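Local atomic coordinates of aminopeptidase (Aneurinibacillus sp. AM-1, PDB entry 5IB9), a protein that probably works as a zinc-dependent aminopeptidase of peptidase family M28, removing residues from peptide N-termini, and carries a protease-associated domain. Residues L300-S305 / A364-W369; G309-Y314 / L385-D390; I223-H228 / A246-L251. All coordinates share one frame; numbering follows the deposited sequence.

Interaction 1 (L300-S305 / A364-W369). With ZN (zinc ion), chain C; BES (2-(3-amino-2-hydroxy-4-phenyl-butyrylamino)-4-methyl-pentanoic acid), chain H.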
loop_
_atom_site.group_PDB
_atom_site.type_symbol
_atom_site.label_atom_id
_atom_site.label_comp_id
_atom_site.label_asym_id
_atom_site.label_seq_id
_atom_site.Cartn_x
_atom_site.Cartn_y
_atom_site.Cartn_z
ATOM N N LEU A 300 -9.680 1.365 20.632
ATOM C CA LEU A 300 -9.787 0.630 21.954
ATOM C C LEU A 300 -8.757 -0.492 21.899
ATOM O O LEU A 300 -8.840 -1.413 21.087
ATOM C CB LEU A 300 -11.209 0.012 21.980
ATOM C CG LEU A 300 -12.395 1.012 21.944
ATOM C CD1 LEU A 300 -13.599 0.257 21.581
ATOM C CD2 LEU A 300 -12.595 1.351 23.469
ATOM N N ASP A 301 -7.739 -0.348 22.755
ATOM C CA ASP A 301 -6.646 -1.410 22.793
ATOM C C ASP A 301 -6.231 -1.531 24.259
ATOM O O ASP A 301 -5.718 -0.553 24.823
ATOM C CB ASP A 301 -5.523 -0.890 21.956
ATOM C CG ASP A 301 -4.487 -1.989 21.516
ATOM O OD1 ASP A 301 -4.582 -3.104 22.046
ATOM O OD2 ASP A 301 -3.684 -1.835 20.571
ATOM N N MET A 302 -6.405 -2.733 24.779
ATOM C CA MET A 302 -6.145 -3.087 26.168
ATOM C C MET A 302 -7.016 -2.340 27.150
ATOM O O MET A 302 -6.568 -1.441 27.792
ATOM C CB MET A 302 -4.655 -2.939 26.445
ATOM C CG MET A 302 -3.943 -3.918 25.673
ATOM S SD MET A 302 -2.116 -3.827 25.669
ATOM C CE MET A 302 -1.752 -3.912 27.406
ATOM N N VAL A 303 -8.266 -2.770 27.229
ATOM C CA VAL A 303 -9.263 -2.031 27.968
ATOM C C VAL A 303 -10.070 -2.908 28.951
ATOM O O VAL A 303 -11.167 -2.554 29.372
ATOM C CB VAL A 303 -10.297 -1.327 27.035
ATOM C CG1 VAL A 303 -9.565 -0.170 26.280
ATOM C CG2 VAL A 303 -10.937 -2.328 25.970
ATOM N N GLY A 304 -9.473 -4.064 29.284
ATOM C CA GLY A 304 -10.168 -4.965 30.264
ATOM C C GLY A 304 -9.330 -5.616 31.334
ATOM O O GLY A 304 -9.926 -6.447 32.005
ATOM N N SER A 305 -8.050 -5.269 31.529
ATOM C CA SER A 305 -7.194 -6.044 32.521
ATOM C C SER A 305 -7.356 -5.577 33.972
ATOM O O SER A 305 -7.063 -4.401 34.274
ATOM C CB SER A 305 -5.719 -5.904 32.130
ATOM O OG SER A 305 -4.942 -6.724 33.091
ATOM N N ALA A 364 -3.508 2.248 31.780
ATOM C CA ALA A 364 -2.041 2.458 31.887
ATOM C C ALA A 364 -1.723 2.857 33.335
ATOM O O ALA A 364 -2.511 3.453 34.034
ATOM C CB ALA A 364 -1.592 3.566 30.919
ATOM N N PRO A 365 -0.559 2.394 33.828
ATOM C CA PRO A 365 0.403 1.518 33.179
ATOM C C PRO A 365 -0.209 0.111 32.917
ATOM O O PRO A 365 -1.087 -0.401 33.680
ATOM C CB PRO A 365 1.583 1.470 34.206
ATOM C CG PRO A 365 0.906 1.746 35.491
ATOM C CD PRO A 365 -0.161 2.773 35.197
ATOM N N VAL A 366 0.297 -0.485 31.859
ATOM C CA VAL A 366 -0.237 -1.748 31.390
ATOM C C VAL A 366 0.178 -2.883 32.338
ATOM O O VAL A 366 1.170 -2.795 33.090
ATOM C CB VAL A 366 0.137 -2.117 29.957
ATOM C CG1 VAL A 366 -0.257 -0.940 28.958
ATOM C CG2 VAL A 366 1.638 -2.503 29.786
ATOM N N GLU A 367 -0.570 -3.958 32.287
ATOM C CA GLU A 367 -0.324 -5.154 33.120
ATOM C C GLU A 367 0.992 -5.847 32.744
ATOM O O GLU A 367 1.584 -5.638 31.669
ATOM C CB GLU A 367 -1.493 -6.072 32.875
ATOM C CG GLU A 367 -1.467 -6.611 31.422
ATOM C CD GLU A 367 -2.429 -5.872 30.535
ATOM O OE1 GLU A 367 -2.628 -4.653 30.695
ATOM O OE2 GLU A 367 -3.106 -6.574 29.699
ATOM N N PRO A 368 1.478 -6.732 33.626
ATOM C CA PRO A 368 2.690 -7.477 33.302
ATOM C C PRO A 368 2.537 -8.543 32.214
ATOM O O PRO A 368 3.562 -9.036 31.690
ATOM C CB PRO A 368 2.992 -8.210 34.610
ATOM C CG PRO A 368 2.233 -7.494 35.644
ATOM C CD PRO A 368 0.976 -6.978 34.963
ATOM N N TRP A 369 1.274 -8.842 31.843
ATOM C CA TRP A 369 0.921 -10.011 30.999
ATOM C C TRP A 369 0.898 -9.680 29.502
ATOM O O TRP A 369 0.817 -10.584 28.664
ATOM C CB TRP A 369 -0.420 -10.578 31.421
ATOM C CG TRP A 369 -0.660 -10.561 32.890
ATOM C CD1 TRP A 369 -1.730 -10.048 33.532
ATOM C CD2 TRP A 369 0.227 -11.082 33.900
ATOM N NE1 TRP A 369 -1.626 -10.244 34.891
ATOM C CE2 TRP A 369 -0.411 -10.852 35.138
ATOM C CE3 TRP A 369 1.465 -11.742 33.846
ATOM C CZ2 TRP A 369 0.155 -11.235 36.366
ATOM C CZ3 TRP A 369 2.068 -12.096 35.076
ATOM C CH2 TRP A 369 1.380 -11.833 36.314
HETATM ZN ZN ZN C . -2.958 -3.978 21.032
HETATM N N2 BES H . -1.530 -2.462 22.536
HETATM C C1 BES H . -0.176 -2.369 21.991
HETATM C C6 BES H . 0.305 -0.929 22.152
HETATM C C7 BES H . 0.610 -0.418 23.556
HETATM C C8 BES H . 1.230 -1.217 24.550
HETATM C C12 BES H . 0.288 0.926 23.848
HETATM C C9 BES H . 1.516 -0.659 25.813
HETATM C C11 BES H . 0.570 1.485 25.125
HETATM C C10 BES H . 1.178 0.679 26.101
HETATM C C2 BES H . -0.173 -2.799 20.519
HETATM O O2 BES H . -0.945 -3.997 20.579
HETATM C C3 BES H . 1.249 -3.110 20.197
HETATM O O3 BES H . 1.770 -4.061 20.769
HETATM N N1 BES H . 1.869 -2.305 19.405
HETATM C C4 BES H . 3.292 -2.527 19.129
HETATM C C13 BES H . 3.642 -1.401 18.172
HETATM C C14 BES H . 2.899 -1.453 16.833
HETATM C C15 BES H . 3.512 -0.321 16.020
HETATM C C16 BES H . 2.960 -2.801 16.112
HETATM C C5 BES H . 4.189 -2.296 20.339
HETATM O O1 BES H . 5.364 -2.766 20.322
HETATM O O4 BES H . 3.811 -1.650 21.332
HETATM O O HOH W 1 -4.182 -8.718 31.373
#
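Met302 reaches across to Val366 and Glu367 beside the zinc-bound inhibitor. The two loops follow parallel strands 294-300 and 358-364 of the M28 peptidase fold, at whose C-terminal ends the active site lies. The Met302 methyl does the touching. CE lies 3.6 Å from Val366 CB and 3.5 Å from Glu367 OE1, and the side chain crosses both at a slant. The bend at its last torsion (chi3 56°) turns CE to these residues, while Met302 SD stays 3.5 Å from N2 of the inhibitor. Val366 CG1 meets the C9-C10 side of the inhibitor's phenyl ring, 3.6 Å from C10. Asp301, the residue before Met302, holds the zinc with both carboxylate oxygens, OD1 at 2.1 Å and OD2 at 2.3 Å. The inhibitor's N2 and O2 bind the same ion, and His228 and Asp240 complete the site. Ser346 also bonds to Asp301 OD2.

The second shell is built round Glu367. Its CG stands between the backbone N and the carbonyl carbon (chi1 68°), and the chain bends at chi2 (-101°). This brings the carboxylate against Ser305, whose CB is equally far from OE1 and OE2. Asn239, on helix 238-256, donates its side-chain amide to Glu367 OE2. Replacing Glu367 by an alanine would probably leave that amide and a bridging water without their carboxylate partner, and the Met302 methyl free to shift. Ser305 OG accepts from the backbone N of Asp307, whose carboxylate in turn receives Trp369 NE1. One water joins the loops: it donates to Glu367 OE2 at 2.9 Å and lies 2.7 Å from Ser305 OG.

Interaction 2 (G309-Y314 / L385-D390). With ZN (zinc ion), chain D; ZN (zinc ion), chain E.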
loop_
_atom_site.group_PDB
_atom_site.type_symbol
_atom_site.label_atom_id
_atom_site.label_comp_id
_atom_site.label_asym_id
_atom_site.label_seq_id
_atom_site.Cartn_x
_atom_site.Cartn_y
_atom_site.Cartn_z
ATOM N N GLY A 309 -3.532 -0.304 35.103
ATOM C CA GLY A 309 -3.999 0.862 35.800
ATOM C C GLY A 309 -5.231 1.589 35.346
ATOM O O GLY A 309 -6.208 0.935 34.931
ATOM N N ASP A 310 -5.236 2.912 35.554
ATOM C CA ASP A 310 -6.479 3.651 35.321
ATOM C C ASP A 310 -6.545 3.936 33.791
ATOM O O ASP A 310 -5.548 3.965 33.124
ATOM C CB ASP A 310 -6.484 5.037 35.993
ATOM C CG ASP A 310 -6.275 4.978 37.527
ATOM O OD1 ASP A 310 -5.592 5.902 38.063
ATOM O OD2 ASP A 310 -6.811 4.044 38.147
ATOM N N LEU A 311 -7.742 4.222 33.345
ATOM C CA LEU A 311 -7.936 4.590 31.913
ATOM C C LEU A 311 -7.176 5.894 31.568
ATOM O O LEU A 311 -7.213 6.860 32.371
ATOM C CB LEU A 311 -9.468 4.718 31.700
ATOM C CG LEU A 311 -9.919 4.767 30.241
ATOM C CD1 LEU A 311 -9.525 3.556 29.511
ATOM C CD2 LEU A 311 -11.426 5.078 30.284
ATOM N N ILE A 312 -6.635 5.978 30.358
ATOM C CA ILE A 312 -6.052 7.216 29.891
ATOM C C ILE A 312 -6.370 7.319 28.409
ATOM O O ILE A 312 -6.613 6.286 27.738
ATOM C CB ILE A 312 -4.524 7.243 30.156
ATOM C CG1 ILE A 312 -3.886 8.608 29.760
ATOM C CG2 ILE A 312 -3.864 6.100 29.481
ATOM C CD1 ILE A 312 -2.579 8.819 30.543
ATOM N N MET A 313 -6.303 8.534 27.887
ATOM C CA MET A 313 -6.443 8.685 26.413
ATOM C C MET A 313 -5.098 9.110 25.854
ATOM O O MET A 313 -4.572 10.094 26.306
ATOM C CB MET A 313 -7.390 9.808 26.139
ATOM C CG MET A 313 -8.762 9.573 26.721
ATOM S SD MET A 313 -9.977 10.892 26.468
ATOM C CE MET A 313 -9.244 12.231 27.482
ATOM N N TYR A 314 -4.579 8.447 24.814
ATOM C CA TYR A 314 -3.305 8.845 24.254
ATOM C C TYR A 314 -3.497 9.386 22.844
ATOM O O TYR A 314 -4.211 8.827 22.005
ATOM C CB TYR A 314 -2.387 7.650 24.136
ATOM C CG TYR A 314 -1.703 7.222 25.425
ATOM C CD1 TYR A 314 -1.079 8.133 26.241
ATOM C CD2 TYR A 314 -1.747 5.905 25.798
ATOM C CE1 TYR A 314 -0.460 7.681 27.466
ATOM C CE2 TYR A 314 -1.119 5.429 27.043
ATOM C CZ TYR A 314 -0.466 6.345 27.796
ATOM O OH TYR A 314 0.114 5.952 29.011
ATOM N N LEU A 385 -14.266 -3.434 31.614
ATOM C CA LEU A 385 -14.810 -3.454 30.269
ATOM C C LEU A 385 -16.081 -2.628 30.227
ATOM O O LEU A 385 -16.297 -1.826 29.291
ATOM C CB LEU A 385 -15.222 -4.899 29.869
ATOM C CG LEU A 385 -14.069 -5.847 29.629
ATOM C CD1 LEU A 385 -14.699 -7.249 29.478
ATOM C CD2 LEU A 385 -13.203 -5.542 28.406
ATOM N N ASP A 386 -17.008 -2.769 31.202
ATOM C CA ASP A 386 -18.197 -2.034 31.218
ATOM C C ASP A 386 -17.919 -0.509 31.325
ATOM O O ASP A 386 -18.650 0.288 30.710
ATOM C CB ASP A 386 -19.105 -2.477 32.416
ATOM C CG ASP A 386 -20.485 -1.781 32.388
ATOM O OD1 ASP A 386 -21.374 -2.139 31.588
ATOM O OD2 ASP A 386 -20.702 -0.736 33.196
ATOM N N ASN A 387 -16.923 -0.115 32.149
ATOM C CA ASN A 387 -16.685 1.289 32.331
ATOM C C ASN A 387 -16.155 1.884 31.034
ATOM O O ASN A 387 -16.545 3.001 30.700
ATOM C CB ASN A 387 -15.608 1.413 33.411
ATOM C CG ASN A 387 -15.236 2.900 33.676
ATOM O OD1 ASN A 387 -16.127 3.706 34.027
ATOM N ND2 ASN A 387 -14.051 3.242 33.428
ATOM N N VAL A 388 -15.283 1.147 30.329
ATOM C CA VAL A 388 -14.762 1.690 29.049
ATOM C C VAL A 388 -15.887 1.790 28.045
ATOM O O VAL A 388 -16.037 2.779 27.284
ATOM C CB VAL A 388 -13.587 0.877 28.542
ATOM C CG1 VAL A 388 -13.154 1.337 27.079
ATOM C CG2 VAL A 388 -12.479 1.036 29.528
ATOM N N ALA A 389 -16.723 0.757 27.966
ATOM C CA ALA A 389 -17.835 0.850 27.068
ATOM C C ALA A 389 -18.760 2.010 27.460
ATOM O O ALA A 389 -19.240 2.727 26.546
ATOM C CB ALA A 389 -18.613 -0.525 27.142
ATOM N N ASP A 390 -19.020 2.240 28.776
ATOM C CA ASP A 390 -19.897 3.395 29.094
ATOM C C ASP A 390 -19.262 4.693 28.673
ATOM O O ASP A 390 -19.919 5.576 28.171
ATOM C CB ASP A 390 -20.115 3.370 30.637
ATOM C CG ASP A 390 -20.969 2.280 31.085
ATOM O OD1 ASP A 390 -21.721 1.701 30.322
ATOM O OD2 ASP A 390 -20.859 1.995 32.295
HETATM ZN ZN ZN D . -21.871 0.618 33.238
HETATM ZN ZN ZN E . -23.322 -1.845 31.459
HETATM O O HOH W 2 -23.450 -0.122 32.676
HETATM O O HOH W 3 -21.843 0.904 35.317
HETATM O O HOH W 4 -22.485 2.015 35.091
HETATM O O HOH W 5 -23.593 -3.174 33.017
HETATM O O HOH W 6 -25.552 -1.786 31.352
#
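Leu311 and Val388 mark the closest approach of a strand to a helix, with their CA atoms 8.0 Å apart. Residues 310-314 form an extended strand that pairs antiparallel with strand 358-364. Residues 385-390 lie in the first half of helix 382-400, with regular bonds such as Asp390 N to Asp386 O. No hydrogen bond links the two segments.

The side-chain contact is small and mostly apolar. Leu311 CD1 meets Val388 CG2 at 3.9 Å, the two side chains crossing at a slant. Leu311 has CG anti to the backbone N (chi1 -166°), which carries the branched end over to the helix. Val388 answers with the methyl that lies beside its own backbone N. Asn387 stands at the margin, where ND2 comes within 4.5 Å of Leu311 CD2. Its OD1 is bonded to Ser335. Val388 also touches His363 of the neighbouring strand, while Leu385 and Ala389 pack on Met18 of helix 15-25.

Metal chemistry occupies a side of the helix turned from the strand. Asp386 and Asp390 are one turn apart, so their carboxylates come together. Asp386 bridges two zinc ions: OD2 binds one, and OD1 binds the other at 2.0 Å. Asp390 OD2 joins the first ion at 1.9 Å. A water bridges the pair, 2.1 Å from the second ion. Thr13 helps complete the second site and is hydrogen-bonded to Asp390 OD1.

Asp386 OD2 and Asp390 OD2 are only 2.9 Å apart, and the shared zinc probably offsets the repulsion between them. The helix therefore does two kinds of work: its inner side meets the strand through methyl groups, and its carboxylates bind zinc together with the N-terminal region, away from the inhibitor pocket.

Interaction 3 (I223-H228 / A246-L251). With ZN (zinc ion), chain C.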
loop_
_atom_site.group_PDB
_atom_site.type_symbol
_atom_site.label_atom_id
_atom_site.label_comp_id
_atom_site.label_asym_id
_atom_site.label_seq_id
_atom_site.Cartn_x
_atom_site.Cartn_y
_atom_site.Cartn_z
ATOM N N ILE A 223 -17.901 8.940 12.586
ATOM C CA ILE A 223 -17.023 8.556 13.707
ATOM C C ILE A 223 -16.641 7.084 13.455
ATOM O O ILE A 223 -17.451 6.270 13.115
ATOM C CB ILE A 223 -17.746 8.655 15.051
ATOM C CG1 ILE A 223 -17.878 10.116 15.301
ATOM C CG2 ILE A 223 -16.789 8.094 16.083
ATOM C CD1 ILE A 223 -18.715 10.467 16.576
ATOM N N ILE A 224 -15.329 6.802 13.641
ATOM C CA ILE A 224 -14.730 5.403 13.600
ATOM C C ILE A 224 -14.440 4.959 15.001
ATOM O O ILE A 224 -13.905 5.750 15.833
ATOM C CB ILE A 224 -13.489 5.405 12.754
ATOM C CG1 ILE A 224 -13.827 5.850 11.297
ATOM C CG2 ILE A 224 -12.906 4.053 12.720
ATOM C CD1 ILE A 224 -12.580 6.009 10.399
ATOM N N ILE A 225 -14.934 3.741 15.308
ATOM C CA ILE A 225 -14.548 3.066 16.628
ATOM C C ILE A 225 -13.807 1.852 16.186
ATOM O O ILE A 225 -14.395 0.986 15.491
ATOM C CB ILE A 225 -15.816 2.729 17.411
ATOM C CG1 ILE A 225 -16.736 3.969 17.689
ATOM C CG2 ILE A 225 -15.454 2.070 18.744
ATOM C CD1 ILE A 225 -17.789 4.207 16.551
ATOM N N GLY A 226 -12.574 1.747 16.633
ATOM C CA GLY A 226 -11.688 0.645 16.158
ATOM C C GLY A 226 -11.065 -0.163 17.331
ATOM O O GLY A 226 -10.983 0.295 18.475
ATOM N N SER A 227 -10.552 -1.315 16.928
ATOM C CA SER A 227 -9.750 -2.233 17.783
ATOM C C SER A 227 -9.042 -3.111 16.813
ATOM O O SER A 227 -9.271 -3.052 15.600
ATOM C CB SER A 227 -10.649 -3.045 18.768
ATOM O OG SER A 227 -11.699 -3.664 17.975
ATOM N N HIS A 228 -8.135 -3.958 17.297
ATOM C CA HIS A 228 -7.465 -4.953 16.419
ATOM C C HIS A 228 -7.719 -6.376 16.893
ATOM O O HIS A 228 -7.823 -6.628 18.111
ATOM C CB HIS A 228 -5.912 -4.686 16.276
ATOM C CG HIS A 228 -5.090 -4.877 17.546
ATOM N ND1 HIS A 228 -4.428 -6.086 17.813
ATOM C CD2 HIS A 228 -4.697 -3.983 18.455
ATOM C CE1 HIS A 228 -3.719 -5.892 18.954
ATOM N NE2 HIS A 228 -3.890 -4.650 19.361
ATOM N N ALA A 246 -14.141 -6.730 21.929
ATOM C CA ALA A 246 -15.384 -6.929 22.637
ATOM C C ALA A 246 -16.171 -5.646 22.922
ATOM O O ALA A 246 -17.411 -5.573 22.796
ATOM C CB ALA A 246 -15.093 -7.614 24.013
ATOM N N VAL A 247 -15.418 -4.566 23.265
ATOM C CA VAL A 247 -16.085 -3.215 23.442
ATOM C C VAL A 247 -16.595 -2.669 22.104
ATOM O O VAL A 247 -17.662 -2.132 22.023
ATOM C CB VAL A 247 -15.125 -2.207 24.112
ATOM C CG1 VAL A 247 -15.793 -0.832 24.302
ATOM C CG2 VAL A 247 -14.726 -2.788 25.513
ATOM N N THR A 248 -15.839 -2.904 21.038
ATOM C CA THR A 248 -16.239 -2.471 19.689
ATOM C C THR A 248 -17.587 -3.147 19.291
ATOM O O THR A 248 -18.497 -2.440 18.896
ATOM C CB THR A 248 -15.165 -2.766 18.660
ATOM O OG1 THR A 248 -13.977 -2.017 18.981
ATOM C CG2 THR A 248 -15.612 -2.275 17.224
ATOM N N LEU A 249 -17.666 -4.461 19.473
ATOM C CA LEU A 249 -18.899 -5.221 19.147
ATOM C C LEU A 249 -20.027 -4.756 20.036
ATOM O O LEU A 249 -21.098 -4.531 19.542
ATOM C CB LEU A 249 -18.610 -6.726 19.304
ATOM C CG LEU A 249 -17.796 -7.378 18.237
ATOM C CD1 LEU A 249 -17.565 -8.837 18.635
ATOM C CD2 LEU A 249 -18.590 -7.334 16.894
ATOM N N GLU A 250 -19.725 -4.633 21.338
ATOM C CA GLU A 250 -20.800 -4.313 22.262
ATOM C C GLU A 250 -21.359 -2.913 21.955
ATOM O O GLU A 250 -22.577 -2.650 22.031
ATOM C CB GLU A 250 -20.376 -4.545 23.687
ATOM C CG GLU A 250 -21.537 -4.224 24.710
ATOM C CD GLU A 250 -22.836 -5.031 24.597
ATOM O OE1 GLU A 250 -22.977 -6.023 23.845
ATOM O OE2 GLU A 250 -23.776 -4.563 25.298
ATOM N N LEU A 251 -20.491 -1.933 21.671
ATOM C CA LEU A 251 -20.990 -0.626 21.377
ATOM C C LEU A 251 -21.746 -0.665 20.042
ATOM O O LEU A 251 -22.756 0.086 19.861
ATOM C CB LEU A 251 -19.879 0.483 21.308
ATOM C CG LEU A 251 -19.317 0.685 22.740
ATOM C CD1 LEU A 251 -18.187 1.668 22.602
ATOM C CD2 LEU A 251 -20.354 1.208 23.726
HETATM ZN ZN ZN C . -2.958 -3.978 21.032
#
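Ser227 and Thr248 make the one hydrogen bond between this strand and helix. Ser227 OG donates to Thr248 OG1 at 3.0 Å. The serine hydroxyl sits between its backbone N and carbonyl carbon (chi1 52°), which directs it at the helix. Thr248 OG1 is also bonded to the carbonyl of Gly244, one turn earlier, so two partners grip this buried oxygen.

The remaining touches are van der Waals. Thr248 CG2 lies 3.9 Å from Ile225 O, and Thr248 OG1 is 4.4 Å from Ile225 CG2, a loose contact. Ile225 also packs on Phe266 of strand 263-269.

Metal binding comes at the strand's end. His228 NE2 holds a zinc ion of the active site at 2.0 Å, alongside Asp240 and Asp301. The backbone N of His228 is bonded to Asp241, near the start of the same helix.

The axes of the two segments approach to 8.0 Å at 146°, the helix running back along the strand. This is the first half of a beta-alpha-beta unit: strand 222-228, helix 238-256, then strand 263-269. Strand 294-300 pairs with the strand on its other edge, and helix 15-25 packs on the helix, with Met18 against Ala246, Val247 and Glu250.

Overall arrangement
Along the chain interaction 3 comes first. The segments of interactions 1 and 2 alternate: 300-305, 309-314, 364-369, 385-390. All lie in the M28 range. The centres of interactions 1 and 2 lie about 10 Å apart. For interactions 2 and 3 it is about 13 Å, and for interactions 1 and 3 about 16 Å. Strands 222-228 and 294-300 are neighbours, so interactions 3 and 1 reach the same active-site zinc from adjacent strand ends. Interactions 1 and 2 meet where Pro365 O and Gly309 N lie 2.8 Å apart. Helices 238-256 and 382-400 touch through Val247 and Ala389. The same fold thus holds the inhibitor-bound zinc site at strand ends and a separate zinc pair on helix 382-400.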